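Local structure of polyhedrin (Orgyia pseudotsugata cypovirus 5, 5A8U) at residues Val45-Gly50 against Glu235-Pro240; Gly50-Ala55 against Asn203-Glu208; Met110-Gln115 against Asn121-Arg126. The protein forms the crystalline matrix of viral occlusion bodies, the polyhedra that protect the virus from the outside environment until insect larvae ingest them. All coordinates share one frame; numbering follows the deposited sequence.

Polyhedrin illustrates how the chemistry of a contact follows its place in the fold. Interactions 1 and 3 are buried and apolar, and use the two faces of the same six-stranded sheet: interaction 1 lays helix 230-241 against one face, while interaction 3 joins the other face to the three-stranded sheet. The centre of interaction 2 lies about 19 Å from that of the chain, and this contact is only partly buried; there a close pair of carboxylates joins a small apolar patch. Interactions 1 and 2 share Gly50, where strand 43-50 leads toward strand 53-58. Interactions 2 and 3 both reach the three-stranded sheet and both adjoin the third subunit.

Interaction 1: residues Val45-Gly50 against Glu235-Pro240; sequences VYNWQG and ENFFQP
Val45 divides its two methyls between a pair of consecutive phenylalanines, a simple example of a helix closing over a β-sheet. The valine points at helix 230-241, and each of its methyls finds a different ring. CG1 lies 4.0 Å from CE2 of Phe237 and 4.2 Å from CZ of Phe238, while CG2 meets CE2 of Phe238, also at 4.2 Å. Two residues on along the strand, Asn47 brings its CB to 4.1 Å from CZ of Phe237, so that the far end of this ring sits against both residues.

The phenylalanines leave the helix in different ways. Phe237 has its ring anti to the backbone N (chi1 177°) and reaches toward the strand with CE2 and CZ in front; Phe238 has its ring anti to the carbonyl carbon instead (chi1 -70°), which swings its far end round to Val45. The two rings also fit each other: CD2 of Phe237 stands 3.7 Å above the plane of Phe238, over the ring centre, presenting an edge to a face. The wider, π-type turn at 235-238 lies just where these rings emerge.

Neighbouring aromatics extend the cluster, with Phe223 stacked on Phe237 and Tyr245 meeting Phe238. Strand 43-50 belongs to the six-stranded sheet, whose other face, reached by Trp48, looks toward strand 53-58.

The amide of Asn47 turns its polarity elsewhere: ND2 bonds to Thr33 OG1 and Asn31 OD1, and OD1 receives Arg241 NH1 from the end of the helix. What joins the two segments is therefore dispersion and the exclusion of water from valine methyls and aromatic carbons, while the one polar side chain in the contact, buried as it is, has its amide bonded to residues outside the two segments.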
loop_
_atom_site.group_PDB
_atom_site.type_symbol
_atom_site.label_atom_id
_atom_site.label_comp_id
_atom_site.label_asym_id
_atom_site.label_seq_id
_atom_site.Cartn_x
_atom_site.Cartn_y
_atom_site.Cartn_z
ATOM N N VAL A 45 -10.104 -7.099 -12.523
ATOM C CA VAL A 45 -8.688 -7.261 -12.825
ATOM C C VAL A 45 -7.837 -6.406 -11.899
ATOM O O VAL A 45 -8.123 -5.228 -11.684
ATOM C CB VAL A 45 -8.405 -6.801 -14.265
ATOM C CG1 VAL A 45 -6.890 -6.884 -14.604
ATOM C CG2 VAL A 45 -9.272 -7.618 -15.258
ATOM N N TYR A 46 -6.790 -7.014 -11.360
ATOM C CA TYR A 46 -5.724 -6.287 -10.688
ATOM C C TYR A 46 -4.421 -6.726 -11.320
ATOM O O TYR A 46 -4.142 -7.921 -11.389
ATOM C CB TYR A 46 -5.684 -6.649 -9.199
ATOM C CG TYR A 46 -6.886 -6.175 -8.410
ATOM C CD1 TYR A 46 -6.923 -4.887 -7.878
ATOM C CD2 TYR A 46 -7.980 -7.010 -8.211
ATOM C CE1 TYR A 46 -8.036 -4.451 -7.153
ATOM C CE2 TYR A 46 -9.078 -6.588 -7.498
ATOM C CZ TYR A 46 -9.106 -5.305 -6.987
ATOM O OH TYR A 46 -10.199 -4.879 -6.262
ATOM N N ASN A 47 -3.633 -5.760 -11.788
ATOM C CA ASN A 47 -2.361 -6.010 -12.458
ATOM C C ASN A 47 -1.214 -5.250 -11.783
ATOM O O ASN A 47 -1.211 -4.025 -11.740
ATOM C CB ASN A 47 -2.474 -5.670 -13.958
ATOM C CG ASN A 47 -1.121 -5.621 -14.663
ATOM O OD1 ASN A 47 -0.683 -4.561 -15.098
ATOM N ND2 ASN A 47 -0.447 -6.767 -14.755
ATOM N N TRP A 48 -0.277 -6.003 -11.214
ATOM C CA TRP A 48 0.945 -5.451 -10.611
ATOM C C TRP A 48 2.146 -5.631 -11.552
ATOM O O TRP A 48 2.237 -6.629 -12.262
ATOM C CB TRP A 48 1.263 -6.175 -9.307
ATOM C CG TRP A 48 0.296 -6.019 -8.166
ATOM C CD1 TRP A 48 0.432 -5.199 -7.079
ATOM C CD2 TRP A 48 -0.904 -6.776 -7.948
ATOM N NE1 TRP A 48 -0.626 -5.379 -6.213
ATOM C CE2 TRP A 48 -1.462 -6.335 -6.731
ATOM C CE3 TRP A 48 -1.572 -7.763 -8.677
ATOM C CZ2 TRP A 48 -2.655 -6.858 -6.226
ATOM C CZ3 TRP A 48 -2.754 -8.285 -8.170
ATOM C CH2 TRP A 48 -3.282 -7.832 -6.958
ATOM N N GLN A 49 3.079 -4.676 -11.543
ATOM C CA GLN A 49 4.297 -4.797 -12.330
ATOM C C GLN A 49 5.488 -4.552 -11.416
ATOM O O GLN A 49 5.356 -3.907 -10.376
ATOM C CB GLN A 49 4.335 -3.744 -13.442
ATOM C CG GLN A 49 3.164 -3.750 -14.385
ATOM C CD GLN A 49 3.263 -2.640 -15.413
ATOM O OE1 GLN A 49 4.243 -2.564 -16.171
ATOM N NE2 GLN A 49 2.256 -1.761 -15.437
ATOM N N GLY A 50 6.653 -5.059 -11.799
ATOM C CA GLY A 50 7.863 -4.815 -11.028
ATOM C C GLY A 50 9.065 -5.305 -11.814
ATOM O O GLY A 50 8.914 -5.839 -12.898
ATOM N N GLU A 235 -10.161 -8.135 -25.178
ATOM C CA GLU A 235 -9.885 -7.300 -26.344
ATOM C C GLU A 235 -9.396 -5.905 -25.988
ATOM O O GLU A 235 -8.577 -5.350 -26.703
ATOM C CB GLU A 235 -11.081 -7.234 -27.300
ATOM C CG GLU A 235 -12.245 -6.409 -26.813
ATOM C CD GLU A 235 -13.431 -6.498 -27.773
ATOM O OE1 GLU A 235 -13.564 -7.541 -28.447
ATOM O OE2 GLU A 235 -14.210 -5.522 -27.866
ATOM N N ASN A 236 -9.873 -5.347 -24.879
ATOM C CA ASN A 236 -9.524 -3.973 -24.530
ATOM C C ASN A 236 -8.388 -3.768 -23.526
ATOM O O ASN A 236 -7.826 -2.682 -23.449
ATOM C CB ASN A 236 -10.776 -3.176 -24.125
ATOM C CG ASN A 236 -11.694 -2.927 -25.312
ATOM O OD1 ASN A 236 -11.260 -3.007 -26.477
ATOM N ND2 ASN A 236 -12.963 -2.640 -25.037
ATOM N N PHE A 237 -8.039 -4.811 -22.785
ATOM C CA PHE A 237 -6.928 -4.723 -21.852
ATOM C C PHE A 237 -5.828 -5.747 -22.156
ATOM O O PHE A 237 -4.704 -5.364 -22.488
ATOM C CB PHE A 237 -7.394 -4.854 -20.382
ATOM C CG PHE A 237 -6.253 -4.832 -19.407
ATOM C CD1 PHE A 237 -5.537 -3.658 -19.201
ATOM C CD2 PHE A 237 -5.847 -5.982 -18.755
ATOM C CE1 PHE A 237 -4.452 -3.622 -18.330
ATOM C CE2 PHE A 237 -4.752 -5.961 -17.872
ATOM C CZ PHE A 237 -4.048 -4.784 -17.670
ATOM N N PHE A 238 -6.128 -7.039 -22.027
ATOM C CA PHE A 238 -5.061 -8.044 -22.120
ATOM C C PHE A 238 -4.380 -8.099 -23.466
ATOM O O PHE A 238 -3.153 -8.069 -23.556
ATOM C CB PHE A 238 -5.574 -9.440 -21.758
ATOM C CG PHE A 238 -5.899 -9.583 -20.309
ATOM C CD1 PHE A 238 -4.887 -9.816 -19.382
ATOM C CD2 PHE A 238 -7.200 -9.426 -19.850
ATOM C CE1 PHE A 238 -5.175 -9.916 -18.033
ATOM C CE2 PHE A 238 -7.493 -9.529 -18.492
ATOM C CZ PHE A 238 -6.481 -9.780 -17.587
ATOM N N GLN A 239 -5.166 -8.197 -24.525
ATOM C CA GLN A 239 -4.538 -8.299 -25.839
ATOM C C GLN A 239 -3.612 -7.136 -26.197
ATOM O O GLN A 239 -2.455 -7.359 -26.536
ATOM C CB GLN A 239 -5.567 -8.620 -26.930
ATOM C CG GLN A 239 -5.720 -10.116 -27.040
ATOM C CD GLN A 239 -6.779 -10.572 -28.005
ATOM O OE1 GLN A 239 -7.522 -9.763 -28.576
ATOM N NE2 GLN A 239 -6.872 -11.893 -28.182
ATOM N N PRO A 240 -4.095 -5.891 -26.082
ATOM C CA PRO A 240 -3.220 -4.759 -26.424
ATOM C C PRO A 240 -1.974 -4.626 -25.533
ATOM O O PRO A 240 -0.963 -4.102 -26.004
ATOM C CB PRO A 240 -4.131 -3.539 -26.247
ATOM C CG PRO A 240 -5.535 -4.087 -26.344
ATOM C CD PRO A 240 -5.480 -5.476 -25.790
#

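Interaction 2: residues Gly50-Ala55 against Asn203-Glu208; sequences GTEVIA and NEMGGE
Glu52 and Glu204 bring two carboxylate oxygens to within 2.6 Å of each other, OE2 of the first facing OE1 of the second, an unusual meeting of two acid groups. Glu204 is carried by a type I β-turn from Asn203 to Gly206, which also contains an Asx turn; Glu52 lies in the short connection leading into strand 53-58. At so short a separation one of the acids probably holds a proton. The carboxylate planes are 84° apart, so the groups meet crosswise. A bend in the chain of Glu52 (chi2 -79°) brings its acid round to Glu204, whose own chain is extended beyond CG. OE2 of Glu52 also lies 3.3 Å from CB of Glu204. Ser26 OG and OE1 of Glu204 are hydrogen-bonded, which gives this oxygen a second polar neighbour.

Beside the acids runs an apolar strip made by Met205. Its chain, bent at both chi2 and chi3, curls its thioether toward the strand: SD lies 3.6 Å from CB of Glu52, and CE lies 3.8 Å from CG1 of Val53. The two side chains of the latter pair cross at about a right angle. Helix 210-216 places Ala213 against Met205, while Ala215 and Val214 of the third subunit pack on Val53 and Met205 respectively, so this corner of the chain forms part of a subunit interface.

The turn is tied from within by its own asparagine: Met205 N donates to Asn203 OD1 at 2.8 Å, with an N-H...O angle of 152° and the donor tilted from the carbonyl plane.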
loop_
_atom_site.group_PDB
_atom_site.type_symbol
_atom_site.label_atom_id
_atom_site.label_comp_id
_atom_site.label_asym_id
_atom_site.label_seq_id
_atom_site.Cartn_x
_atom_site.Cartn_y
_atom_site.Cartn_z
ATOM N N GLY A 50 6.653 -5.059 -11.799
ATOM C CA GLY A 50 7.863 -4.815 -11.028
ATOM C C GLY A 50 9.065 -5.305 -11.814
ATOM O O GLY A 50 8.914 -5.839 -12.898
ATOM N N THR A 51 10.259 -5.113 -11.269
ATOM C CA THR A 51 11.469 -5.504 -11.969
ATOM C C THR A 51 12.099 -6.743 -11.336
ATOM O O THR A 51 12.404 -7.693 -12.036
ATOM C CB THR A 51 12.473 -4.359 -11.964
ATOM O OG1 THR A 51 12.523 -3.789 -10.644
ATOM C CG2 THR A 51 12.045 -3.297 -12.963
ATOM N N GLU A 52 12.269 -6.740 -10.015
ATOM C CA GLU A 52 12.982 -7.818 -9.325
ATOM C C GLU A 52 12.044 -8.654 -8.475
ATOM O O GLU A 52 12.249 -9.853 -8.275
ATOM C CB GLU A 52 14.042 -7.216 -8.384
ATOM C CG GLU A 52 15.191 -6.502 -9.087
ATOM C CD GLU A 52 16.249 -7.424 -9.660
ATOM O OE1 GLU A 52 16.214 -8.662 -9.446
ATOM O OE2 GLU A 52 17.155 -6.886 -10.329
ATOM N N VAL A 53 11.033 -7.994 -7.930
ATOM C CA VAL A 53 10.118 -8.652 -7.028
ATOM C C VAL A 53 8.743 -8.036 -7.216
ATOM O O VAL A 53 8.585 -6.828 -7.446
ATOM C CB VAL A 53 10.586 -8.501 -5.577
ATOM C CG1 VAL A 53 10.584 -7.039 -5.170
ATOM C CG2 VAL A 53 9.714 -9.323 -4.631
ATOM N N ILE A 54 7.738 -8.884 -7.169
ATOM C CA ILE A 54 6.386 -8.388 -7.220
ATOM C C ILE A 54 5.599 -9.094 -6.123
ATOM O O ILE A 54 5.530 -10.316 -6.087
ATOM C CB ILE A 54 5.809 -8.599 -8.616
ATOM C CG1 ILE A 54 4.481 -7.880 -8.768
ATOM C CG2 ILE A 54 5.632 -10.043 -8.895
ATOM C CD1 ILE A 54 4.061 -7.814 -10.213
ATOM N N ALA A 55 5.025 -8.302 -5.223
ATOM C CA ALA A 55 4.403 -8.815 -4.018
ATOM C C ALA A 55 3.153 -7.991 -3.788
ATOM O O ALA A 55 3.102 -6.816 -4.147
ATOM C CB ALA A 55 5.349 -8.659 -2.831
ATOM N N ASN A 203 23.299 -11.061 -6.198
ATOM C CA ASN A 203 21.993 -10.859 -5.588
ATOM C C ASN A 203 21.546 -9.418 -5.776
ATOM O O ASN A 203 22.068 -8.522 -5.122
ATOM C CB ASN A 203 22.065 -11.179 -4.099
ATOM C CG ASN A 203 20.709 -11.152 -3.428
ATOM O OD1 ASN A 203 19.748 -10.599 -3.963
ATOM N ND2 ASN A 203 20.638 -11.715 -2.226
ATOM N N GLU A 204 20.595 -9.208 -6.683
ATOM C CA GLU A 204 20.110 -7.864 -6.994
ATOM C C GLU A 204 18.979 -7.401 -6.074
ATOM O O GLU A 204 18.380 -6.336 -6.290
ATOM C CB GLU A 204 19.690 -7.795 -8.462
ATOM C CG GLU A 204 20.893 -7.901 -9.376
ATOM C CD GLU A 204 20.541 -7.922 -10.835
ATOM O OE1 GLU A 204 19.338 -7.946 -11.177
ATOM O OE2 GLU A 204 21.483 -7.889 -11.642
ATOM N N MET A 205 18.690 -8.196 -5.045
ATOM C CA MET A 205 17.737 -7.759 -4.028
ATOM C C MET A 205 18.461 -7.188 -2.815
ATOM O O MET A 205 17.821 -6.728 -1.880
ATOM C CB MET A 205 16.811 -8.900 -3.586
ATOM C CG MET A 205 15.718 -9.202 -4.560
ATOM S SD MET A 205 14.611 -7.800 -4.872
ATOM C CE MET A 205 13.857 -7.477 -3.262
ATOM N N GLY A 206 19.790 -7.218 -2.825
ATOM C CA GLY A 206 20.557 -6.715 -1.694
ATOM C C GLY A 206 21.913 -6.161 -2.101
ATOM O O GLY A 206 22.157 -5.888 -3.282
ATOM N N GLY A 207 22.806 -5.993 -1.129
ATOM C CA GLY A 207 24.119 -5.452 -1.443
ATOM C C GLY A 207 24.047 -4.074 -2.092
ATOM O O GLY A 207 23.318 -3.177 -1.623
ATOM N N GLU A 208 24.796 -3.896 -3.183
ATOM C CA GLU A 208 24.830 -2.608 -3.877
ATOM C C GLU A 208 23.472 -2.301 -4.509
ATOM O O GLU A 208 23.201 -1.157 -4.850
ATOM C CB GLU A 208 25.963 -2.563 -4.921
ATOM C CG GLU A 208 27.359 -2.621 -4.266
ATOM C CD GLU A 208 28.529 -2.360 -5.235
ATOM O OE1 GLU A 208 28.305 -2.040 -6.422
ATOM O OE2 GLU A 208 29.689 -2.453 -4.782
#

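Interaction 3: residues Met110-Gln115 against Asn121-Arg126; sequences MQFIVQ and NATRLR
Thr123 is where the segment 121-126, read from its N-terminal end, first touches strand 109-115. Its methyl CG2 comes to 4.0 Å from CE2 of Phe112 and meets the ring at its edge, near the ring plane. The hydroxyl on the other branch is engaged at home, where OG1 makes a weak hydrogen bond with Trp120 O.

At Arg124 the strand turns its side chain the other way, away from the ring of Phe112.

Leu125 brings the chain back to Phe112, but from a different direction. CD2 lies over one face of the ring, 4.2 Å from both CD2 and CG of the phenylalanine; CD1 stands over the same face, 4.2 Å above the plane and displaced toward the rim. The ring is thus touched on its face by a leucine and at its edge by a threonine methyl. Phe112, with CG anti to its own N (chi1 178°), reaches from the six-stranded sheet toward the three-stranded one, and the leucine (chi1 174°) reaches back, so the two side chains lie alongside each other, running opposite ways.

Arg126 again leaves on the far side of the strand from Phe112, and both arginines find partners there: Arg124 NH1 and Arg126 NH2 form salt bridges with OE1 and OE2, respectively, of Glu193 on the neighbouring strand 189-195, and Arg126 NH1 bonds to Ser219 OG of the third subunit.

This alternation is the working rule of a β-sandwich layer. Methyls and an aromatic ring meet between the sheets through van der Waals contact alone, while the arginines place their charge on the opposite side of the strand, where a shared glutamate and another subunit receive it.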
loop_
_atom_site.group_PDB
_atom_site.type_symbol
_atom_site.label_atom_id
_atom_site.label_comp_id
_atom_site.label_asym_id
_atom_site.label_seq_id
_atom_site.Cartn_x
_atom_site.Cartn_y
_atom_site.Cartn_z
ATOM N N MET A 110 -10.875 -17.480 -9.421
ATOM C CA MET A 110 -9.846 -16.534 -9.818
ATOM C C MET A 110 -8.878 -17.200 -10.793
ATOM O O MET A 110 -8.649 -18.409 -10.739
ATOM C CB MET A 110 -9.103 -16.017 -8.589
ATOM C CG MET A 110 -7.680 -15.552 -8.810
ATOM S SD MET A 110 -6.886 -15.288 -7.198
ATOM C CE MET A 110 -7.278 -16.806 -6.434
ATOM N N GLN A 111 -8.348 -16.400 -11.707
ATOM C CA GLN A 111 -7.187 -16.792 -12.497
ATOM C C GLN A 111 -5.999 -15.948 -12.009
ATOM O O GLN A 111 -6.099 -14.727 -11.918
ATOM C CB GLN A 111 -7.436 -16.560 -13.992
ATOM C CG GLN A 111 -6.311 -17.125 -14.835
ATOM C CD GLN A 111 -6.489 -16.909 -16.324
ATOM O OE1 GLN A 111 -5.564 -17.164 -17.099
ATOM N NE2 GLN A 111 -7.676 -16.442 -16.736
ATOM N N PHE A 112 -4.895 -16.610 -11.684
ATOM C CA PHE A 112 -3.692 -15.941 -11.213
ATOM C C PHE A 112 -2.666 -16.131 -12.330
ATOM O O PHE A 112 -2.288 -17.262 -12.652
ATOM C CB PHE A 112 -3.238 -16.596 -9.897
ATOM C CG PHE A 112 -1.946 -16.028 -9.319
ATOM C CD1 PHE A 112 -1.933 -14.771 -8.735
ATOM C CD2 PHE A 112 -0.774 -16.781 -9.312
ATOM C CE1 PHE A 112 -0.759 -14.244 -8.186
ATOM C CE2 PHE A 112 0.399 -16.265 -8.748
ATOM C CZ PHE A 112 0.403 -15.008 -8.183
ATOM N N ILE A 113 -2.267 -15.034 -12.964
ATOM C CA ILE A 113 -1.409 -15.109 -14.142
ATOM C C ILE A 113 -0.088 -14.408 -13.870
ATOM O O ILE A 113 -0.069 -13.271 -13.428
ATOM C CB ILE A 113 -2.062 -14.435 -15.359
ATOM C CG1 ILE A 113 -3.546 -14.801 -15.441
ATOM C CG2 ILE A 113 -1.295 -14.783 -16.630
ATOM C CD1 ILE A 113 -4.321 -13.982 -16.467
ATOM N N VAL A 114 1.019 -15.082 -14.156
ATOM C CA VAL A 114 2.333 -14.495 -13.922
ATOM C C VAL A 114 3.087 -14.506 -15.244
ATOM O O VAL A 114 3.162 -15.541 -15.885
ATOM C CB VAL A 114 3.130 -15.311 -12.883
ATOM C CG1 VAL A 114 4.501 -14.672 -12.639
ATOM C CG2 VAL A 114 2.349 -15.416 -11.561
ATOM N N GLN A 115 3.618 -13.360 -15.666
ATOM C CA GLN A 115 4.273 -13.263 -16.975
ATOM C C GLN A 115 5.618 -12.515 -16.921
ATOM O O GLN A 115 5.751 -11.514 -16.222
ATOM C CB GLN A 115 3.322 -12.594 -17.982
ATOM C CG GLN A 115 3.977 -12.218 -19.318
ATOM C CD GLN A 115 2.976 -11.687 -20.332
ATOM O OE1 GLN A 115 1.763 -11.865 -20.179
ATOM N NE2 GLN A 115 3.480 -11.035 -21.381
ATOM N N ASN A 121 9.714 -21.496 -9.975
ATOM C CA ASN A 121 9.681 -22.363 -8.795
ATOM C C ASN A 121 9.445 -21.599 -7.506
ATOM O O ASN A 121 8.939 -22.166 -6.537
ATOM C CB ASN A 121 10.973 -23.172 -8.649
ATOM C CG ASN A 121 11.136 -24.219 -9.729
ATOM O OD1 ASN A 121 10.161 -24.782 -10.222
ATOM N ND2 ASN A 121 12.383 -24.505 -10.085
ATOM N N ALA A 122 9.827 -20.320 -7.494
ATOM C CA ALA A 122 9.803 -19.512 -6.273
ATOM C C ALA A 122 8.471 -18.781 -6.022
ATOM O O ALA A 122 8.302 -18.135 -4.992
ATOM C CB ALA A 122 10.969 -18.510 -6.267
ATOM N N THR A 123 7.536 -18.884 -6.952
ATOM C CA THR A 123 6.268 -18.178 -6.792
ATOM C C THR A 123 5.498 -18.676 -5.574
ATOM O O THR A 123 5.334 -19.889 -5.396
ATOM C CB THR A 123 5.409 -18.354 -8.061
ATOM O OG1 THR A 123 6.095 -17.753 -9.171
ATOM C CG2 THR A 123 4.044 -17.715 -7.884
ATOM N N ARG A 124 5.023 -17.739 -4.753
ATOM C CA ARG A 124 4.100 -18.060 -3.653
ATOM C C ARG A 124 2.731 -17.453 -3.880
ATOM O O ARG A 124 2.622 -16.270 -4.198
ATOM C CB ARG A 124 4.636 -17.518 -2.326
ATOM C CG ARG A 124 5.821 -18.291 -1.797
ATOM C CD ARG A 124 6.470 -17.528 -0.652
ATOM N NE ARG A 124 7.367 -18.360 0.142
ATOM C CZ ARG A 124 8.279 -17.875 0.978
ATOM N NH1 ARG A 124 8.442 -16.560 1.091
ATOM N NH2 ARG A 124 9.040 -18.701 1.681
ATOM N N LEU A 125 1.684 -18.247 -3.659
ATOM C CA LEU A 125 0.327 -17.723 -3.639
ATOM C C LEU A 125 -0.254 -18.218 -2.330
ATOM O O LEU A 125 -0.340 -19.430 -2.109
ATOM C CB LEU A 125 -0.496 -18.242 -4.826
ATOM C CG LEU A 125 -1.989 -17.863 -4.842
ATOM C CD1 LEU A 125 -2.246 -16.345 -4.788
ATOM C CD2 LEU A 125 -2.700 -18.515 -6.042
ATOM N N ARG A 126 -0.618 -17.300 -1.440
ATOM C CA ARG A 126 -1.152 -17.718 -0.147
ATOM C C ARG A 126 -2.635 -17.440 -0.023
ATOM O O ARG A 126 -3.091 -16.333 -0.330
ATOM C CB ARG A 126 -0.455 -16.973 1.003
ATOM C CG ARG A 126 1.079 -17.071 1.028
ATOM C CD ARG A 126 1.625 -16.472 2.330
ATOM N NE ARG A 126 3.084 -16.320 2.341
ATOM C CZ ARG A 126 3.728 -15.223 1.954
ATOM N NH1 ARG A 126 3.045 -14.163 1.505
ATOM N NH2 ARG A 126 5.058 -15.179 2.006
#